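Local atomic coordinates of polymerase X (Deinococcus radiodurans, PDB entry 2W9M), a protein that binds zinc ions in its PHP domain and, as a family X DNA polymerase, probably adds deoxyribonucleotides from their triphosphates to a growing DNA strand. Residues A536-T539 with P540-V544; E501-R504 with W505-R508; F153-E156 with A157-R160. All coordinates share one frame; numbering follows the deposited sequence.

Contact 1 (A536-T539 with P540-V544); sequences AGLT and PAHVV
Thr539 and His542 hold together the short turn just after helix 526-535, which Gly537, with positive phi, ends in a Schellman motif. The backbone closes the turn: His542 N donates to Thr539 O at 2.9 Å. The side chain of His542 also folds back onto the residue where the turn begins. Its CG lies anti to the carbonyl carbon (chi1 -74°), which turns the ring so that ND1 faces Thr539 N. That bond, from Thr539 N to His542 ND1, is 3.2 Å long and nearly straight at 174°, with the donor tilted somewhat from the ring plane. Thr539 OG1 is also hydrogen-bonded to His542 ND1, at 3.1 Å. The same hydroxyl takes a weak bond from Ala541 N. Leu538 supplies the apolar side. Its CD2 sits over one face of the imidazole, 4.2 Å from the ring centroid, as a CH-pi contact. Beyond it, Leu538 packs on Phe511 of strand 511-514, and Val543 packs on Ile513 of the same strand, so the turn rests against the edge strand of the parallel sheet. An alanine in place of His542 would probably leave Thr539 N and OG1 without their imidazole partner and strip Leu538 CD2 of its aromatic one. Because ND1 accepts from a backbone N-H, the imidazole is probably neutral, with its proton on NE2.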
loop_
_atom_site.group_PDB
_atom_site.type_symbol
_atom_site.label_atom_id
_atom_site.label_comp_id
_atom_site.label_asym_id
_atom_site.label_seq_id
_atom_site.Cartn_x
_atom_site.Cartn_y
_atom_site.Cartn_z
ATOM N N ALA A 536 -14.617 -4.742 -4.841
ATOM C CA ALA A 536 -15.715 -4.188 -4.067
ATOM C C ALA A 536 -16.853 -3.758 -4.992
ATOM O O ALA A 536 -17.955 -3.457 -4.540
ATOM C CB ALA A 536 -15.237 -3.025 -3.215
ATOM N N GLY A 537 -16.580 -3.736 -6.291
ATOM C CA GLY A 537 -17.595 -3.389 -7.273
ATOM C C GLY A 537 -17.763 -1.893 -7.484
ATOM O O GLY A 537 -18.845 -1.424 -7.836
ATOM N N LEU A 538 -16.688 -1.139 -7.287
ATOM C CA LEU A 538 -16.765 0.312 -7.396
ATOM C C LEU A 538 -16.615 0.787 -8.837
ATOM O O LEU A 538 -15.797 0.263 -9.596
ATOM C CB LEU A 538 -15.714 0.985 -6.508
ATOM C CG LEU A 538 -15.809 0.689 -5.011
ATOM C CD1 LEU A 538 -14.866 1.596 -4.240
ATOM C CD2 LEU A 538 -17.242 0.848 -4.518
ATOM N N THR A 539 -17.418 1.782 -9.201
ATOM C CA THR A 539 -17.329 2.432 -10.504
ATOM C C THR A 539 -16.687 3.811 -10.338
ATOM O O THR A 539 -16.509 4.285 -9.214
ATOM C CB THR A 539 -18.725 2.610 -11.128
ATOM O OG1 THR A 539 -19.524 3.450 -10.284
ATOM C CG2 THR A 539 -19.418 1.263 -11.297
ATOM N N PRO A 540 -16.335 4.465 -11.454
ATOM C CA PRO A 540 -15.779 5.816 -11.332
ATOM C C PRO A 540 -16.695 6.738 -10.534
ATOM O O PRO A 540 -16.214 7.699 -9.935
ATOM C CB PRO A 540 -15.692 6.289 -12.782
ATOM C CG PRO A 540 -15.547 5.041 -13.572
ATOM C CD PRO A 540 -16.333 3.987 -12.848
ATOM N N ALA A 541 -17.993 6.444 -10.517
ATOM C CA ALA A 541 -18.956 7.291 -9.814
ATOM C C ALA A 541 -18.895 7.133 -8.292
ATOM O O ALA A 541 -19.379 7.992 -7.558
ATOM C CB ALA A 541 -20.372 7.040 -10.327
ATOM N N HIS A 542 -18.303 6.036 -7.826
ATOM C CA HIS A 542 -18.126 5.807 -6.393
ATOM C C HIS A 542 -16.850 6.466 -5.880
ATOM O O HIS A 542 -16.649 6.583 -4.671
ATOM C CB HIS A 542 -18.051 4.307 -6.085
ATOM C CG HIS A 542 -19.365 3.591 -6.173
ATOM N ND1 HIS A 542 -19.755 2.889 -7.293
ATOM C CD2 HIS A 542 -20.364 3.448 -5.271
ATOM C CE1 HIS A 542 -20.945 2.354 -7.082
ATOM N NE2 HIS A 542 -21.335 2.676 -5.862
ATOM N N VAL A 543 -15.987 6.883 -6.803
ATOM C CA VAL A 543 -14.652 7.360 -6.457
ATOM C C VAL A 543 -14.444 8.834 -6.817
ATOM O O VAL A 543 -14.463 9.193 -7.994
ATOM C CB VAL A 543 -13.580 6.517 -7.179
ATOM C CG1 VAL A 543 -12.182 7.042 -6.879
ATOM C CG2 VAL A 543 -13.704 5.060 -6.793
ATOM N N VAL A 544 -14.222 9.677 -5.809
ATOM C CA VAL A 544 -14.014 11.111 -6.037
ATOM C C VAL A 544 -12.817 11.432 -6.933
ATOM O O VAL A 544 -12.811 12.460 -7.599
ATOM C CB VAL A 544 -13.840 11.891 -4.721
ATOM C CG1 VAL A 544 -15.099 11.809 -3.883
ATOM C CG2 VAL A 544 -12.642 11.361 -3.954
#

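Contact 2 (E501-R504 with W505-R508); sequences EALR and WRER
Trp505 meets Glu501 one turn back in helix 499-505, which leads into the last strand, 511-514, of the seven-stranded parallel sheet of the PHP domain. The packed part is the indole. Its five-membered ring turns an edge to the backbone, with Trp505 CD1 3.3 Å from Glu501 O and that oxygen in the ring plane. Trp505 N makes two weak bonds, to Glu501 O and to Ala502 O. Leu476 and Glu480 of helix 472-482 touch the indole, and Asp473 receives a weak bond from its NE1. Trp505 CZ3 also lies 3.3 Å above the Arg508 guanidinium plane, over its centre, and Arg508 forms a salt bridge with Glu480. Arg506 CG stands between its backbone N and carbonyl carbon (chi1 42°) and comes within 3.0 Å of Leu503 O. The solvent side is looser and polar. Arg504 is exposed there, and its guanidinium plane stands almost perpendicular to the indole, 88° away. Arg504 NH1 is 4.0 Å from Trp505 NE1, so the two are neighbours, not bonded partners. The arginine is tied instead to two acids: Asp473 forms a salt bridge with NH2, and Glu501 forms one with NH1. In the second, Arg504 NH1 is 2.7 Å from Glu501 OE1, which lies in the guanidinium plane and uses its syn lone pair, though the bond is bent (132°).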
loop_
_atom_site.group_PDB
_atom_site.type_symbol
_atom_site.label_atom_id
_atom_site.label_comp_id
_atom_site.label_asym_id
_atom_site.label_seq_id
_atom_site.Cartn_x
_atom_site.Cartn_y
_atom_site.Cartn_z
ATOM N N GLU A 501 -14.747 -4.562 3.474
ATOM C CA GLU A 501 -15.577 -3.545 4.113
ATOM C C GLU A 501 -16.152 -2.567 3.089
ATOM O O GLU A 501 -17.271 -2.084 3.248
ATOM C CB GLU A 501 -14.790 -2.799 5.187
ATOM C CG GLU A 501 -14.304 -3.689 6.324
ATOM C CD GLU A 501 -15.443 -4.330 7.104
ATOM O OE1 GLU A 501 -16.613 -3.942 6.893
ATOM O OE2 GLU A 501 -15.167 -5.222 7.933
ATOM N N ALA A 502 -15.385 -2.286 2.041
ATOM C CA ALA A 502 -15.853 -1.454 0.936
ATOM C C ALA A 502 -17.019 -2.115 0.204
ATOM O O ALA A 502 -17.950 -1.444 -0.231
ATOM C CB ALA A 502 -14.718 -1.171 -0.032
ATOM N N LEU A 503 -16.954 -3.435 0.065
ATOM C CA LEU A 503 -18.025 -4.200 -0.567
ATOM C C LEU A 503 -19.328 -4.038 0.209
ATOM O O LEU A 503 -20.392 -3.881 -0.380
ATOM C CB LEU A 503 -17.648 -5.685 -0.660
ATOM C CG LEU A 503 -18.674 -6.623 -1.302
ATOM C CD1 LEU A 503 -18.988 -6.194 -2.724
ATOM C CD2 LEU A 503 -18.175 -8.057 -1.274
ATOM N N ARG A 504 -19.233 -4.069 1.534
ATOM C CA ARG A 504 -20.407 -3.942 2.390
ATOM C C ARG A 504 -20.992 -2.532 2.401
ATOM O O ARG A 504 -22.184 -2.354 2.636
ATOM C CB ARG A 504 -20.073 -4.371 3.822
ATOM C CG ARG A 504 -19.924 -5.872 3.999
ATOM C CD ARG A 504 -19.505 -6.240 5.416
ATOM N NE ARG A 504 -20.533 -5.925 6.406
ATOM C CZ ARG A 504 -20.355 -5.109 7.441
ATOM N NH1 ARG A 504 -19.185 -4.520 7.632
ATOM N NH2 ARG A 504 -21.345 -4.888 8.295
ATOM N N TRP A 505 -20.151 -1.531 2.151
ATOM C CA TRP A 505 -20.553 -0.131 2.296
ATOM C C TRP A 505 -20.641 0.624 0.971
ATOM O O TRP A 505 -20.840 1.840 0.964
ATOM C CB TRP A 505 -19.588 0.608 3.232
ATOM C CG TRP A 505 -19.805 0.329 4.686
ATOM C CD1 TRP A 505 -19.325 -0.728 5.403
ATOM C CD2 TRP A 505 -20.557 1.130 5.609
ATOM N NE1 TRP A 505 -19.733 -0.638 6.715
ATOM C CE2 TRP A 505 -20.492 0.496 6.867
ATOM C CE3 TRP A 505 -21.279 2.324 5.494
ATOM C CZ2 TRP A 505 -21.121 1.011 7.999
ATOM C CZ3 TRP A 505 -21.903 2.837 6.616
ATOM C CH2 TRP A 505 -21.820 2.181 7.853
ATOM N N ARG A 506 -20.501 -0.092 -0.142
ATOM C CA ARG A 506 -20.455 0.540 -1.461
ATOM C C ARG A 506 -21.673 1.396 -1.796
ATOM O O ARG A 506 -21.599 2.273 -2.657
ATOM C CB ARG A 506 -20.219 -0.492 -2.571
ATOM C CG ARG A 506 -20.991 -1.795 -2.429
ATOM C CD ARG A 506 -21.026 -2.532 -3.761
ATOM N NE ARG A 506 -22.215 -2.174 -4.528
ATOM C CZ ARG A 506 -22.233 -1.993 -5.844
ATOM N NH1 ARG A 506 -21.118 -2.117 -6.545
ATOM N NH2 ARG A 506 -23.366 -1.672 -6.456
ATOM N N GLU A 507 -22.788 1.142 -1.121
ATOM C CA GLU A 507 -24.023 1.873 -1.382
ATOM C C GLU A 507 -24.109 3.140 -0.544
ATOM O O GLU A 507 -24.918 4.021 -0.828
ATOM C CB GLU A 507 -25.236 0.995 -1.070
ATOM C CG GLU A 507 -25.240 -0.359 -1.759
ATOM C CD GLU A 507 -25.804 -0.300 -3.163
ATOM O OE1 GLU A 507 -25.500 0.672 -3.887
ATOM O OE2 GLU A 507 -26.553 -1.228 -3.542
ATOM N N ARG A 508 -23.271 3.232 0.485
ATOM C CA ARG A 508 -23.436 4.271 1.499
ATOM C C ARG A 508 -22.291 5.284 1.588
ATOM O O ARG A 508 -22.424 6.323 2.229
ATOM C CB ARG A 508 -23.687 3.631 2.868
ATOM C CG ARG A 508 -24.854 2.646 2.870
ATOM C CD ARG A 508 -25.600 2.668 4.196
ATOM N NE ARG A 508 -25.049 1.730 5.168
ATOM C CZ ARG A 508 -25.167 1.871 6.486
ATOM N NH1 ARG A 508 -25.798 2.925 6.987
ATOM N NH2 ARG A 508 -24.641 0.966 7.303
#

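Contact 3 (F153-E156 with A157-R160); sequences FLFE and ARQR
Ala157 closes the last turn of helix 141-157 against Phe153, and Arg158 then leads the chain out toward strand 161-162. This is a surface helix end within the polymerase X part of the chain, where helix 141-157 gives way to strand 161-162 of the mixed sheet. Ala157 N is shared between two acceptors. It gives a bond of 3.2 Å to Phe153 O and a longer, weak one of 3.3 Å to Leu154 O. Two further polar groups are met by one residue just beyond the contact. The amide of Gln161 donates through NE2 to Phe155 O and accepts through OE1 from Arg158 NE. A single side chain therefore serves the helix end and the arginine at once. The remaining contacts centre on the Arg158 side chain. Phe155 and Arg158 lie side by side and point the same way. The arginine chain bends at chi2 (130°) and again at chi3 (73°), which carries its guanidinium back beside the phenyl ring. Its CD passes 3.4 Å from Leu154 O on the way. Phe155 CD2 lies over one face of the guanidinium, offset toward the rim, with Arg158 NE 3.8 Å from Phe155 CD2. The two planes are 56° apart, and Arg158 NE sits at the edge of the ring. This is edge packing, not a flat stack. Leu463 also touches Arg158. The ring edge lies against the rim of one guanidinium face, while NE is already bonded to Gln161 OE1, so apolar packing and hydrogen bonding do not compete.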
loop_
_atom_site.group_PDB
_atom_site.type_symbol
_atom_site.label_atom_id
_atom_site.label_comp_id
_atom_site.label_asym_id
_atom_site.label_seq_id
_atom_site.Cartn_x
_atom_site.Cartn_y
_atom_site.Cartn_z
ATOM N N PHE A 153 16.757 -12.457 1.632
ATOM C CA PHE A 153 16.573 -13.023 2.962
ATOM C C PHE A 153 15.262 -12.556 3.584
ATOM O O PHE A 153 14.537 -13.355 4.181
ATOM C CB PHE A 153 17.742 -12.664 3.882
ATOM C CG PHE A 153 18.919 -13.588 3.757
ATOM C CD1 PHE A 153 20.029 -13.223 3.014
ATOM C CD2 PHE A 153 18.915 -14.823 4.386
ATOM C CE1 PHE A 153 21.113 -14.073 2.900
ATOM C CE2 PHE A 153 19.997 -15.678 4.275
ATOM C CZ PHE A 153 21.096 -15.302 3.532
ATOM N N LEU A 154 14.964 -11.263 3.454
ATOM C CA LEU A 154 13.725 -10.719 3.996
ATOM C C LEU A 154 12.527 -11.441 3.388
ATOM O O LEU A 154 11.592 -11.814 4.099
ATOM C CB LEU A 154 13.612 -9.210 3.754
ATOM C CG LEU A 154 14.259 -8.257 4.764
ATOM C CD1 LEU A 154 14.550 -8.988 6.063
ATOM C CD2 LEU A 154 15.530 -7.638 4.208
ATOM N N PHE A 155 12.572 -11.648 2.075
ATOM C CA PHE A 155 11.470 -12.280 1.359
ATOM C C PHE A 155 11.240 -13.733 1.772
ATOM O O PHE A 155 10.098 -14.169 1.911
ATOM C CB PHE A 155 11.674 -12.200 -0.157
ATOM C CG PHE A 155 11.341 -10.859 -0.746
ATOM C CD1 PHE A 155 11.822 -10.497 -1.994
ATOM C CD2 PHE A 155 10.556 -9.956 -0.048
ATOM C CE1 PHE A 155 11.517 -9.263 -2.540
ATOM C CE2 PHE A 155 10.249 -8.719 -0.588
ATOM C CZ PHE A 155 10.731 -8.374 -1.837
ATOM N N GLU A 156 12.320 -14.482 1.960
ATOM C CA GLU A 156 12.202 -15.895 2.308
ATOM C C GLU A 156 11.695 -16.096 3.734
ATOM O O GLU A 156 11.129 -17.137 4.057
ATOM C CB GLU A 156 13.533 -16.619 2.085
ATOM C CG GLU A 156 13.971 -16.601 0.630
ATOM C CD GLU A 156 15.168 -17.483 0.352
ATOM O OE1 GLU A 156 16.074 -17.547 1.210
ATOM O OE2 GLU A 156 15.203 -18.107 -0.732
ATOM N N ALA A 157 11.886 -15.086 4.575
ATOM C CA ALA A 157 11.389 -15.115 5.945
ATOM C C ALA A 157 9.863 -15.131 5.967
ATOM O O ALA A 157 9.247 -15.987 6.605
ATOM C CB ALA A 157 11.920 -13.919 6.724
ATOM N N ARG A 158 9.266 -14.171 5.268
ATOM C CA ARG A 158 7.815 -14.062 5.143
ATOM C C ARG A 158 7.162 -15.388 4.740
ATOM O O ARG A 158 7.714 -16.148 3.942
ATOM C CB ARG A 158 7.470 -12.977 4.116
ATOM C CG ARG A 158 7.627 -11.562 4.638
ATOM C CD ARG A 158 8.449 -10.696 3.693
ATOM N NE ARG A 158 7.742 -10.331 2.469
ATOM C CZ ARG A 158 7.417 -9.085 2.137
ATOM N NH1 ARG A 158 7.735 -8.075 2.939
ATOM N NH2 ARG A 158 6.779 -8.848 0.995
ATOM N N GLN A 159 5.991 -15.667 5.304
ATOM C CA GLN A 159 5.228 -16.847 4.910
ATOM C C GLN A 159 4.424 -16.531 3.662
ATOM O O GLN A 159 4.183 -17.396 2.823
ATOM C CB GLN A 159 4.284 -17.293 6.026
ATOM C CG GLN A 159 4.850 -18.364 6.944
ATOM C CD GLN A 159 3.761 -19.118 7.688
ATOM O OE1 GLN A 159 2.678 -19.358 7.149
ATOM N NE2 GLN A 159 4.046 -19.498 8.930
ATOM N N ARG A 160 4.008 -15.276 3.553
ATOM C CA ARG A 160 3.278 -14.806 2.389
ATOM C C ARG A 160 3.895 -13.505 1.874
ATOM O O ARG A 160 4.455 -12.724 2.645
ATOM C CB ARG A 160 1.799 -14.625 2.730
ATOM C CG ARG A 160 0.987 -15.914 2.663
ATOM C CD ARG A 160 -0.513 -15.660 2.849
ATOM N NE ARG A 160 -1.329 -16.642 2.130
ATOM C CZ ARG A 160 -2.039 -16.372 1.037
ATOM N NH1 ARG A 160 -2.052 -15.147 0.538
ATOM N NH2 ARG A 160 -2.745 -17.327 0.446
#

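In the fold
Contacts 1 and 2 are neighbours, with centres 10 Å apart. They follow one another along the chain, one before and one after strand 511-514 and helix 526-535. Arg506 joins them: its NH1 approaches Gly537 O at 2.7 Å, and its backbone O lies 3.1 Å from His542 CD2. Contact 3 is remote, its centre 34 Å from that of contact 1 and 33 Å from that of contact 2, with nearest atoms about 17 Å away in each case. Contact 1 is the nearest to an annotated site, though not part of it: the side chain of Val543 is about 12 Å from that of His332, a zinc ligand. Contacts 2 and 3 lie away from the annotated sites.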